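Local coordinates for Crh-like protein 5 (PDB 6IBU) that cleaves chitin and transfers the released chains to 1,6-beta-glucan or to other chitin, cross-linking polysaccharides of the fungal cell wall, at residues K3-L7 with S93-D97; P13-A19 with P226-Y232; F139-T143 with W153-G157; W146-V151 with F174-M179. Residues are numbered along the deposited sequence.

Contact 1: residues K3-L7 with S93-D97; sequences KCNPL and SDDLD
A beta hairpin turn, type I with a G1 bulge, joins strands 85-93 and 98-105, and the N-terminal tail of the chain, residues 3-7, lies against it. The turn runs from Ser93 to Leu96, closed by Leu96 N to Ser93 O (3.0 Å) and Ser93 N to Asp97 O (2.9 Å); Leu96, its last residue, has positive phi (70/27). It leads into the strand of Glu98, the probable nucleophile, whose side chain is about 8 Å from that of Asp95. Asp95 takes chi1 p (68°), turning its carboxylate back: OD1 accepts from Asp97 N at 3.2 Å, an Asx turn, and from Ser93 OG at 2.6 Å. The CA-to-CB bond of Asp94 points at the tail, and chi1 m carries its carboxylate on to Tyr67 and Asn14. A water bridges Asp94 OD2 (3.0 Å) and Cys4 O (2.7 Å), while Cys4, chi1 t, forms the disulfide with Cys11. The tail is extended through Cys4 and Asn5, then bends at Pro6 and Leu7. CA atoms come closest at Asn5 and Asp95, 5.1 Å. Asn5, chi1 t, suits the bend because its OD1 accepts from Leu7 N at 2.9 Å, a second Asx turn. Pro6 meets the hairpin through CD, 3.6 Å from Asp94 O. Direct contact is van der Waals, burying 263 Å². Leu7, rotamer mt, completes it by setting CD1 3.5 Å from Asp95 CB.

Contact 2: residues P13-A19 with P226-Y232; sequences PNKGLAA and PAESYTY
Three good backbone hydrogen bonds join these antiparallel segments, whose directions differ by 166°. Asn14 and Tyr230 form the hydrogen-bonded pair, with Asn14 N to Tyr230 O at 2.8 Å and Tyr230 N to Asn14 O at 2.9 Å; their CA atoms are 5.1 Å apart. Next comes Gly16 N to Glu228 O, 2.9 Å, and then a weak bond from Ala227 N to Leu17 O, 3.4 Å. Between the Asn14-Tyr230 pair and the Gly16-Glu228 bond, Lys15 and Ser229 form a non-hydrogen-bonded pair, CA atoms 4.5 Å apart, with side chains that diverge. Asn14 (chi1 m) and Tyr230 (chi1 m) point to the same face of the sheet. Asn14 OD1 takes a hydrogen from a water (2.8 Å) that also accepts from Tyr232 OH (2.6 Å), while ND2 goes to Asp94; Tyr230 OH reaches Asn225. Glycine is needed at position 16, where a CB would clash with Ala227 O. Without one, Gly16 CA sits 3.2 Å from Ala227 O and 3.8 Å from Tyr230 CE2. Prolines, which have no N-H to satisfy, pack at the ends, Pro13 CG on Thr231 OG1 (3.5 Å) and Pro226 CB on Ala19 O (3.5 Å), and Ala18 centres an inverse gamma turn. With strand 242-243 on the far side of 229-232, this makes a small three-stranded antiparallel sheet that ties the N-terminal segment to the C-terminal part of the chain.

Contact 3: residues F139-T143 with W153-G157; sequences FHTYT and WSIDG
The N and O of Thr141, Thr143 and Ser154 and the N of Asp156 are all bonded across this antiparallel pair. Strands 140-143 and 153-155 run 4.8 Å apart at 169°. Thr143 and Ser154 are the hydrogen-bonded pair: Thr143 N to Ser154 O is 2.9 Å, Ser154 N to Thr143 O 2.8 Å. Tyr142 and Ile155 are non-hydrogen-bonded, CA atoms 5.0 Å apart. Asp156 N reaches Thr141 O (3.0 Å), but the return bond comes from a side chain: Asp156, at positive phi with chi1 m, accepts Thr141 N on OD1 (2.8 Å) and His140 ND1 on OD2 (2.7 Å), its two oxygens suiting two donors. His140 NE2 donates to Ala133 O. One water links Thr143 OG1 (2.7 Å), Thr141 O (3.2 Å) and Gly157 N (2.9 Å); Thr143 OG1 also binds Glu74. On the other face Tyr142 CE1 meets Ile155 CD1 at 4.2 Å. This hairpin lies between strands 71-78 and 158-164 in one sheet of the GH16 sandwich, Tyr142 and Ile155 packing on Val111 of strand 110-116 in the facing sheet.

Contact 4: residues W146-V151 with F174-M179; sequences WTKDAV and FPQTPM
Phe174 (chi1 t) opens the second segment by pushing its ring into the bend between strands 140-146 and 150-155. The ring meets backbone polar atoms of the bend and the side chain of Val151 beyond it: Phe174 CE2 lies 3.1 Å from Thr147 O, and Phe174 CZ is 3.5 Å from Ala150 N and 3.8 Å from Val151 CG2. The bend itself is closed by Thr147 N to Ala150 O, 3.0 Å. Pro175 follows, its carbonyl O accepting from Trp146 NE1 at 2.9 Å, the one hydrogen bond between the segments and the fate of the sole polar atom of a buried indole. Trp146 adopts chi1 t and chi2 40°, swinging the ring across to the loop. Gln176 points away and folds back, NE2 donating to Phe174 O at 3.1 Å, while its CA rests 4.2 Å from Trp146 CZ2. Thr177 sets its O at the indole edge, 3.1 Å from Trp146 CH2, and sends OG1 to Asp97. Pro178 CA borders the same edge, 4.3 Å from Trp146 CH2. Met179, extended at chi2 and m at chi1 and chi3, lays CE over the six-membered ring of Trp146, with SD 4.6 Å from its centroid, a Met-aromatic contact. Flexible and polarisable, methionine suits the ring face. The loop enters strand 179-187, so this contact closes one end of the GH16 jelly-roll sandwich between its two sheets, with the side chain of Met179 about 6 Å from that of Glu98, the probable nucleophile.

Contacts 3 and 4 are mostly buried and share strand 150-155: contact 3 is sheet pairing finished at one end by the Asp156 carboxylate, contact 4 aromatic and methionine packing where sheet gives way to loop. Contacts 1 and 2 are only partly buried and involve the N-terminal tail; the first relies on turns, a water and van der Waals contact, the second on a short strand ladder. Contacts 1, 2 and 4 adjoin: Asn14 ND2 meets Asp94 OD2 at 2.6 Å, Thr177 OG1 lies 2.9 Å from Asp97 OD2, and Tyr230 CB packs 3.6 Å from Pro178 CG. Contact 3 touches neither contact 1 nor contact 2; its centre lies about 27 Å from that of contact 1.

Contact 1: residues K3-L7 with S93-D97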
# COMPACT_ATOMS: atom_id res chain seq x y z
N LYS A 3 4.04 -11.16 10.48
CA LYS A 3 2.68 -11.60 10.90
C LYS A 3 2.60 -11.74 12.43
O LYS A 3 1.59 -12.27 12.90
CB LYS A 3 2.32 -12.92 10.22
N CYS A 4 3.62 -11.30 13.17
CA CYS A 4 3.63 -11.27 14.66
C CYS A 4 2.96 -9.98 15.12
O CYS A 4 3.56 -8.93 14.86
CB CYS A 4 5.07 -11.36 15.15
SG CYS A 4 5.22 -11.59 16.94
N ASN A 5 1.79 -10.05 15.78
CA ASN A 5 0.95 -8.88 16.14
C ASN A 5 1.34 -8.33 17.51
O ASN A 5 1.14 -8.98 18.51
CB ASN A 5 -0.54 -9.21 16.11
CG ASN A 5 -1.44 -7.99 16.13
OD1 ASN A 5 -1.17 -7.02 16.83
ND2 ASN A 5 -2.50 -8.02 15.33
N PRO A 6 1.97 -7.14 17.60
CA PRO A 6 2.38 -6.59 18.89
C PRO A 6 1.25 -6.18 19.84
O PRO A 6 1.51 -5.92 20.98
CB PRO A 6 3.20 -5.36 18.48
CG PRO A 6 3.65 -5.66 17.07
CD PRO A 6 2.46 -6.34 16.46
N LEU A 7 0.02 -6.09 19.36
CA LEU A 7 -1.17 -5.89 20.22
C LEU A 7 -1.41 -7.15 21.06
O LEU A 7 -2.05 -7.01 22.10
CB LEU A 7 -2.39 -5.60 19.34
CG LEU A 7 -2.30 -4.36 18.46
CD1 LEU A 7 -3.40 -4.39 17.41
CD2 LEU A 7 -2.39 -3.07 19.27
N SER A 93 1.39 -1.83 8.92
CA SER A 93 2.15 -2.12 10.15
C SER A 93 1.90 -3.57 10.57
O SER A 93 0.94 -4.20 10.11
CB SER A 93 1.79 -1.16 11.23
OG SER A 93 0.71 -1.66 12.01
N ASP A 94 2.75 -4.05 11.48
CA ASP A 94 2.62 -5.37 12.13
C ASP A 94 1.37 -5.43 13.03
O ASP A 94 0.91 -6.57 13.21
CB ASP A 94 3.94 -5.73 12.81
CG ASP A 94 5.02 -6.19 11.83
OD1 ASP A 94 4.79 -6.11 10.60
OD2 ASP A 94 6.10 -6.58 12.31
N ASP A 95 0.76 -4.31 13.52
CA ASP A 95 -0.54 -4.37 14.25
C ASP A 95 -1.70 -4.08 13.29
O ASP A 95 -2.84 -4.02 13.70
CB ASP A 95 -0.64 -3.51 15.53
CG ASP A 95 -0.63 -2.00 15.35
OD1 ASP A 95 -0.68 -1.52 14.21
OD2 ASP A 95 -0.55 -1.31 16.38
N LEU A 96 -1.41 -4.08 12.01
CA LEU A 96 -2.43 -3.96 10.93
C LEU A 96 -3.02 -2.54 10.94
O LEU A 96 -4.12 -2.40 10.49
CB LEU A 96 -3.51 -5.03 11.10
CG LEU A 96 -2.95 -6.44 10.98
CD1 LEU A 96 -4.06 -7.48 11.11
CD2 LEU A 96 -2.21 -6.59 9.64
N ASP A 97 -2.28 -1.53 11.40
CA ASP A 97 -2.53 -0.15 10.93
C ASP A 97 -2.26 -0.17 9.43
O ASP A 97 -1.41 -0.94 8.97
CB ASP A 97 -1.63 0.88 11.60
CG ASP A 97 -2.05 1.25 13.02
OD1 ASP A 97 -3.22 1.00 13.39
OD2 ASP A 97 -1.18 1.77 13.76
O HOH W 1 6.08 -7.98 14.98

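Contact 2: residues P13-A19 with P226-Y232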
# COMPACT_ATOMS: atom_id res chain seq x y z
N PRO A 13 11.81 -6.68 17.09
CA PRO A 13 11.78 -5.38 16.43
C PRO A 13 11.58 -5.40 14.91
O PRO A 13 12.08 -6.30 14.29
CB PRO A 13 13.18 -4.81 16.66
CG PRO A 13 13.66 -5.48 17.92
CD PRO A 13 12.99 -6.84 17.95
N ASN A 14 10.91 -4.38 14.35
CA ASN A 14 10.82 -4.16 12.89
C ASN A 14 12.17 -3.60 12.43
O ASN A 14 12.66 -2.70 13.08
CB ASN A 14 9.71 -3.17 12.51
CG ASN A 14 8.31 -3.63 12.84
OD1 ASN A 14 7.50 -2.84 13.32
ND2 ASN A 14 7.99 -4.88 12.56
N LYS A 15 12.74 -4.14 11.35
CA LYS A 15 13.90 -3.53 10.68
C LYS A 15 13.49 -2.13 10.21
O LYS A 15 12.42 -2.01 9.60
CB LYS A 15 14.35 -4.38 9.50
CG LYS A 15 15.52 -3.82 8.71
CD LYS A 15 16.08 -4.83 7.71
CE LYS A 15 17.40 -4.41 7.10
NZ LYS A 15 18.55 -4.69 7.99
N GLY A 16 14.33 -1.13 10.49
CA GLY A 16 14.03 0.28 10.22
C GLY A 16 14.73 0.77 8.97
O GLY A 16 15.76 0.20 8.61
N LEU A 17 14.18 1.78 8.32
CA LEU A 17 14.90 2.54 7.28
C LEU A 17 15.77 3.55 8.03
O LEU A 17 15.22 4.56 8.56
CB LEU A 17 13.87 3.20 6.37
CG LEU A 17 14.41 4.20 5.37
CD1 LEU A 17 15.37 3.52 4.42
CD2 LEU A 17 13.28 4.85 4.59
N ALA A 18 17.07 3.27 8.15
CA ALA A 18 18.02 4.11 8.92
C ALA A 18 18.50 5.26 8.02
O ALA A 18 19.71 5.49 7.90
CB ALA A 18 19.14 3.26 9.45
N ALA A 19 17.55 5.95 7.40
CA ALA A 19 17.80 7.09 6.50
C ALA A 19 16.58 8.00 6.52
O ALA A 19 15.49 7.53 6.87
CB ALA A 19 18.11 6.59 5.11
N PRO A 226 14.11 8.28 11.19
CA PRO A 226 15.07 7.28 10.78
C PRO A 226 15.59 6.47 11.99
O PRO A 226 15.87 7.06 13.00
CB PRO A 226 16.22 8.10 10.20
CG PRO A 226 15.60 9.42 9.81
CD PRO A 226 14.51 9.65 10.83
N ALA A 227 15.68 5.15 11.85
CA ALA A 227 16.18 4.25 12.89
C ALA A 227 16.59 2.92 12.27
O ALA A 227 16.05 2.55 11.19
CB ALA A 227 15.12 4.05 13.93
N GLU A 228 17.51 2.23 12.93
CA GLU A 228 17.98 0.89 12.52
C GLU A 228 16.84 -0.10 12.79
O GLU A 228 16.76 -1.11 12.08
CB GLU A 228 19.29 0.53 13.22
CG GLU A 228 20.51 1.19 12.57
CD GLU A 228 21.83 1.04 13.33
OE1 GLU A 228 22.07 -0.05 13.89
OE2 GLU A 228 22.63 2.02 13.35
N SER A 229 15.97 0.18 13.77
CA SER A 229 14.84 -0.71 14.12
C SER A 229 13.82 -0.02 15.04
O SER A 229 14.11 1.02 15.62
CB SER A 229 15.35 -1.95 14.77
OG SER A 229 15.64 -1.71 16.13
N TYR A 230 12.63 -0.60 15.11
CA TYR A 230 11.50 -0.12 15.93
C TYR A 230 11.02 -1.27 16.80
O TYR A 230 10.90 -2.38 16.30
CB TYR A 230 10.34 0.38 15.07
CG TYR A 230 10.71 1.48 14.11
CD1 TYR A 230 10.97 2.76 14.54
CD2 TYR A 230 10.81 1.20 12.75
CE1 TYR A 230 11.30 3.75 13.65
CE2 TYR A 230 11.13 2.18 11.84
CZ TYR A 230 11.36 3.46 12.29
OH TYR A 230 11.69 4.42 11.39
N THR A 231 10.74 -0.97 18.06
CA THR A 231 10.23 -1.95 19.04
C THR A 231 8.89 -1.43 19.55
O THR A 231 8.84 -0.27 19.92
CB THR A 231 11.23 -2.12 20.19
OG1 THR A 231 12.43 -2.66 19.63
CG2 THR A 231 10.70 -3.00 21.31
N TYR A 232 7.87 -2.27 19.60
CA TYR A 232 6.60 -1.96 20.29
C TYR A 232 6.81 -2.26 21.78
O TYR A 232 6.91 -3.44 22.13
CB TYR A 232 5.46 -2.81 19.72
CG TYR A 232 5.00 -2.50 18.33
CD1 TYR A 232 5.78 -2.75 17.21
CD2 TYR A 232 3.71 -2.04 18.11
CE1 TYR A 232 5.32 -2.53 15.93
CE2 TYR A 232 3.22 -1.82 16.83
CZ TYR A 232 4.03 -2.06 15.73
OH TYR A 232 3.57 -1.86 14.47
O HOH W 2 4.94 -2.34 12.31

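Contact 3: residues F139-T143 with W153-G157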
# COMPACT_ATOMS: atom_id res chain seq x y z
N PHE A 139 0.59 6.94 -16.24
CA PHE A 139 1.21 6.97 -14.89
C PHE A 139 0.65 8.15 -14.10
O PHE A 139 0.36 9.18 -14.70
CB PHE A 139 2.73 7.06 -15.02
CG PHE A 139 3.32 5.72 -15.35
CD1 PHE A 139 3.62 4.84 -14.32
CD2 PHE A 139 3.51 5.32 -16.66
CE1 PHE A 139 4.15 3.60 -14.60
CE2 PHE A 139 4.05 4.07 -16.94
CZ PHE A 139 4.37 3.22 -15.91
N HIS A 140 0.49 7.98 -12.79
CA HIS A 140 0.17 9.06 -11.84
C HIS A 140 1.11 8.92 -10.67
O HIS A 140 1.62 7.83 -10.46
CB HIS A 140 -1.29 8.98 -11.38
CG HIS A 140 -2.27 9.34 -12.44
ND1 HIS A 140 -2.46 10.63 -12.85
CD2 HIS A 140 -3.09 8.57 -13.20
CE1 HIS A 140 -3.36 10.65 -13.81
NE2 HIS A 140 -3.75 9.39 -14.05
N THR A 141 1.28 9.98 -9.91
CA THR A 141 2.07 9.96 -8.67
C THR A 141 1.09 9.83 -7.51
O THR A 141 0.35 10.77 -7.27
CB THR A 141 2.95 11.19 -8.56
OG1 THR A 141 3.74 11.23 -9.74
CG2 THR A 141 3.84 11.14 -7.34
N TYR A 142 1.13 8.71 -6.82
CA TYR A 142 0.26 8.46 -5.65
C TYR A 142 1.10 8.73 -4.39
O TYR A 142 2.10 8.05 -4.16
CB TYR A 142 -0.29 7.05 -5.71
CG TYR A 142 -1.16 6.79 -6.91
CD1 TYR A 142 -2.54 6.99 -6.85
CD2 TYR A 142 -0.62 6.32 -8.09
CE1 TYR A 142 -3.34 6.74 -7.95
CE2 TYR A 142 -1.41 6.03 -9.19
CZ TYR A 142 -2.78 6.24 -9.12
OH TYR A 142 -3.55 5.97 -10.22
N THR A 143 0.69 9.73 -3.62
CA THR A 143 1.46 10.23 -2.47
C THR A 143 0.63 10.10 -1.20
O THR A 143 -0.50 10.55 -1.18
CB THR A 143 1.87 11.68 -2.70
OG1 THR A 143 2.47 11.75 -3.99
CG2 THR A 143 2.79 12.20 -1.62
N TRP A 153 -3.76 11.92 1.40
CA TRP A 153 -3.60 11.26 0.08
C TRP A 153 -3.50 12.36 -0.96
O TRP A 153 -4.33 13.26 -0.93
CB TRP A 153 -4.79 10.36 -0.26
CG TRP A 153 -4.93 9.08 0.50
CD1 TRP A 153 -4.66 7.82 0.04
CD2 TRP A 153 -5.48 8.91 1.82
NE1 TRP A 153 -4.99 6.89 1.00
CE2 TRP A 153 -5.49 7.53 2.10
CE3 TRP A 153 -5.92 9.79 2.81
CZ2 TRP A 153 -5.94 7.02 3.31
CZ3 TRP A 153 -6.40 9.28 3.99
CH2 TRP A 153 -6.40 7.91 4.24
N SER A 154 -2.55 12.27 -1.87
CA SER A 154 -2.38 13.21 -3.00
C SER A 154 -2.18 12.45 -4.31
O SER A 154 -1.53 11.39 -4.29
CB SER A 154 -1.23 14.12 -2.77
OG SER A 154 -1.63 15.12 -1.87
N ILE A 155 -2.71 13.00 -5.40
CA ILE A 155 -2.48 12.47 -6.77
C ILE A 155 -1.93 13.61 -7.61
O ILE A 155 -2.62 14.65 -7.71
CB ILE A 155 -3.78 11.90 -7.37
CG1 ILE A 155 -4.37 10.83 -6.45
CG2 ILE A 155 -3.50 11.40 -8.78
CD1 ILE A 155 -5.62 10.16 -6.98
N ASP A 156 -0.72 13.44 -8.15
CA ASP A 156 -0.08 14.45 -9.03
C ASP A 156 -0.04 15.79 -8.30
O ASP A 156 -0.28 16.81 -8.92
CB ASP A 156 -0.83 14.53 -10.36
CG ASP A 156 -0.90 13.19 -11.08
OD1 ASP A 156 -0.04 12.31 -10.79
OD2 ASP A 156 -1.83 13.03 -11.91
N GLY A 157 0.25 15.75 -7.00
CA GLY A 157 0.44 16.93 -6.14
C GLY A 157 -0.85 17.66 -5.83
O GLY A 157 -0.75 18.86 -5.50
O HOH W 3 -0.11 12.33 -14.45
O HOH W 4 0.92 13.35 -5.44
O HOH W 5 2.44 12.62 -12.03
O HOH W 6 -0.23 13.54 0.16

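Contact 4: residues W146-V151 with F174-M179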
# COMPACT_ATOMS: atom_id res chain seq x y z
N TRP A 146 2.11 11.22 5.97
CA TRP A 146 1.68 10.52 7.19
C TRP A 146 2.36 11.16 8.40
O TRP A 146 3.57 11.02 8.56
CB TRP A 146 1.99 9.05 7.01
CG TRP A 146 1.84 8.21 8.22
CD1 TRP A 146 0.86 8.27 9.17
CD2 TRP A 146 2.66 7.08 8.53
NE1 TRP A 146 1.05 7.27 10.08
CE2 TRP A 146 2.13 6.52 9.71
CE3 TRP A 146 3.78 6.51 7.93
CZ2 TRP A 146 2.72 5.42 10.32
CZ3 TRP A 146 4.35 5.41 8.52
CH2 TRP A 146 3.83 4.89 9.70
N THR A 147 1.58 11.87 9.20
CA THR A 147 2.07 12.52 10.44
C THR A 147 1.18 12.06 11.58
O THR A 147 0.17 11.43 11.30
CB THR A 147 2.07 14.05 10.27
OG1 THR A 147 0.76 14.59 10.26
CG2 THR A 147 2.76 14.47 9.00
N LYS A 148 1.57 12.39 12.80
CA LYS A 148 0.79 12.04 14.01
C LYS A 148 -0.51 12.87 14.00
O LYS A 148 -1.44 12.48 14.69
CB LYS A 148 1.63 12.13 15.29
CG LYS A 148 2.60 13.30 15.40
CD LYS A 148 3.55 13.20 16.59
CE LYS A 148 4.54 12.06 16.46
NZ LYS A 148 5.92 12.47 16.80
N ASP A 149 -0.60 13.92 13.19
CA ASP A 149 -1.82 14.77 13.13
C ASP A 149 -2.78 14.29 12.03
O ASP A 149 -3.96 14.50 12.20
CB ASP A 149 -1.46 16.24 12.92
CG ASP A 149 -0.84 16.91 14.15
OD1 ASP A 149 -1.07 16.42 15.30
OD2 ASP A 149 -0.18 17.97 13.94
N ALA A 150 -2.30 13.73 10.92
CA ALA A 150 -3.13 13.49 9.72
C ALA A 150 -2.43 12.58 8.72
O ALA A 150 -1.21 12.66 8.55
CB ALA A 150 -3.47 14.79 9.06
N VAL A 151 -3.22 11.78 8.03
CA VAL A 151 -2.84 11.09 6.77
C VAL A 151 -3.43 11.89 5.61
O VAL A 151 -4.63 12.14 5.61
CB VAL A 151 -3.34 9.64 6.77
CG1 VAL A 151 -3.19 9.01 5.39
CG2 VAL A 151 -2.61 8.84 7.84
N PHE A 174 -6.24 5.61 14.25
CA PHE A 174 -5.31 6.36 13.38
C PHE A 174 -4.07 5.51 13.11
O PHE A 174 -3.47 5.01 14.05
CB PHE A 174 -4.92 7.69 14.03
CG PHE A 174 -4.23 8.63 13.10
CD1 PHE A 174 -4.94 9.32 12.14
CD2 PHE A 174 -2.85 8.79 13.15
CE1 PHE A 174 -4.28 10.18 11.26
CE2 PHE A 174 -2.21 9.67 12.30
CZ PHE A 174 -2.92 10.35 11.35
N PRO A 175 -3.66 5.29 11.84
CA PRO A 175 -2.43 4.55 11.55
C PRO A 175 -1.23 5.26 12.19
O PRO A 175 -1.05 6.40 11.90
CB PRO A 175 -2.34 4.56 10.03
CG PRO A 175 -3.77 4.74 9.59
CD PRO A 175 -4.38 5.67 10.63
N GLN A 176 -0.51 4.62 13.10
CA GLN A 176 0.51 5.34 13.89
C GLN A 176 1.59 4.39 14.39
O GLN A 176 2.22 4.70 15.38
CB GLN A 176 -0.12 6.05 15.09
CG GLN A 176 -0.84 5.11 16.05
CD GLN A 176 -1.60 5.90 17.09
OE1 GLN A 176 -1.02 6.40 18.06
NE2 GLN A 176 -2.90 6.03 16.90
N THR A 177 1.79 3.28 13.70
CA THR A 177 2.88 2.33 14.02
C THR A 177 3.75 2.22 12.78
O THR A 177 3.31 2.58 11.70
CB THR A 177 2.31 1.01 14.50
OG1 THR A 177 1.39 0.53 13.52
CG2 THR A 177 1.62 1.13 15.84
N PRO A 178 4.99 1.72 12.90
CA PRO A 178 5.92 1.71 11.78
C PRO A 178 5.31 0.83 10.69
O PRO A 178 4.82 -0.25 10.98
CB PRO A 178 7.21 1.09 12.32
CG PRO A 178 7.02 1.09 13.84
CD PRO A 178 5.53 1.05 14.09
N MET A 179 5.38 1.29 9.45
CA MET A 179 4.72 0.61 8.33
C MET A 179 5.72 0.32 7.23
O MET A 179 6.67 1.06 7.08
CB MET A 179 3.58 1.47 7.78
CG MET A 179 2.39 1.46 8.69
SD MET A 179 0.90 2.15 7.98
CE MET A 179 1.37 3.86 7.76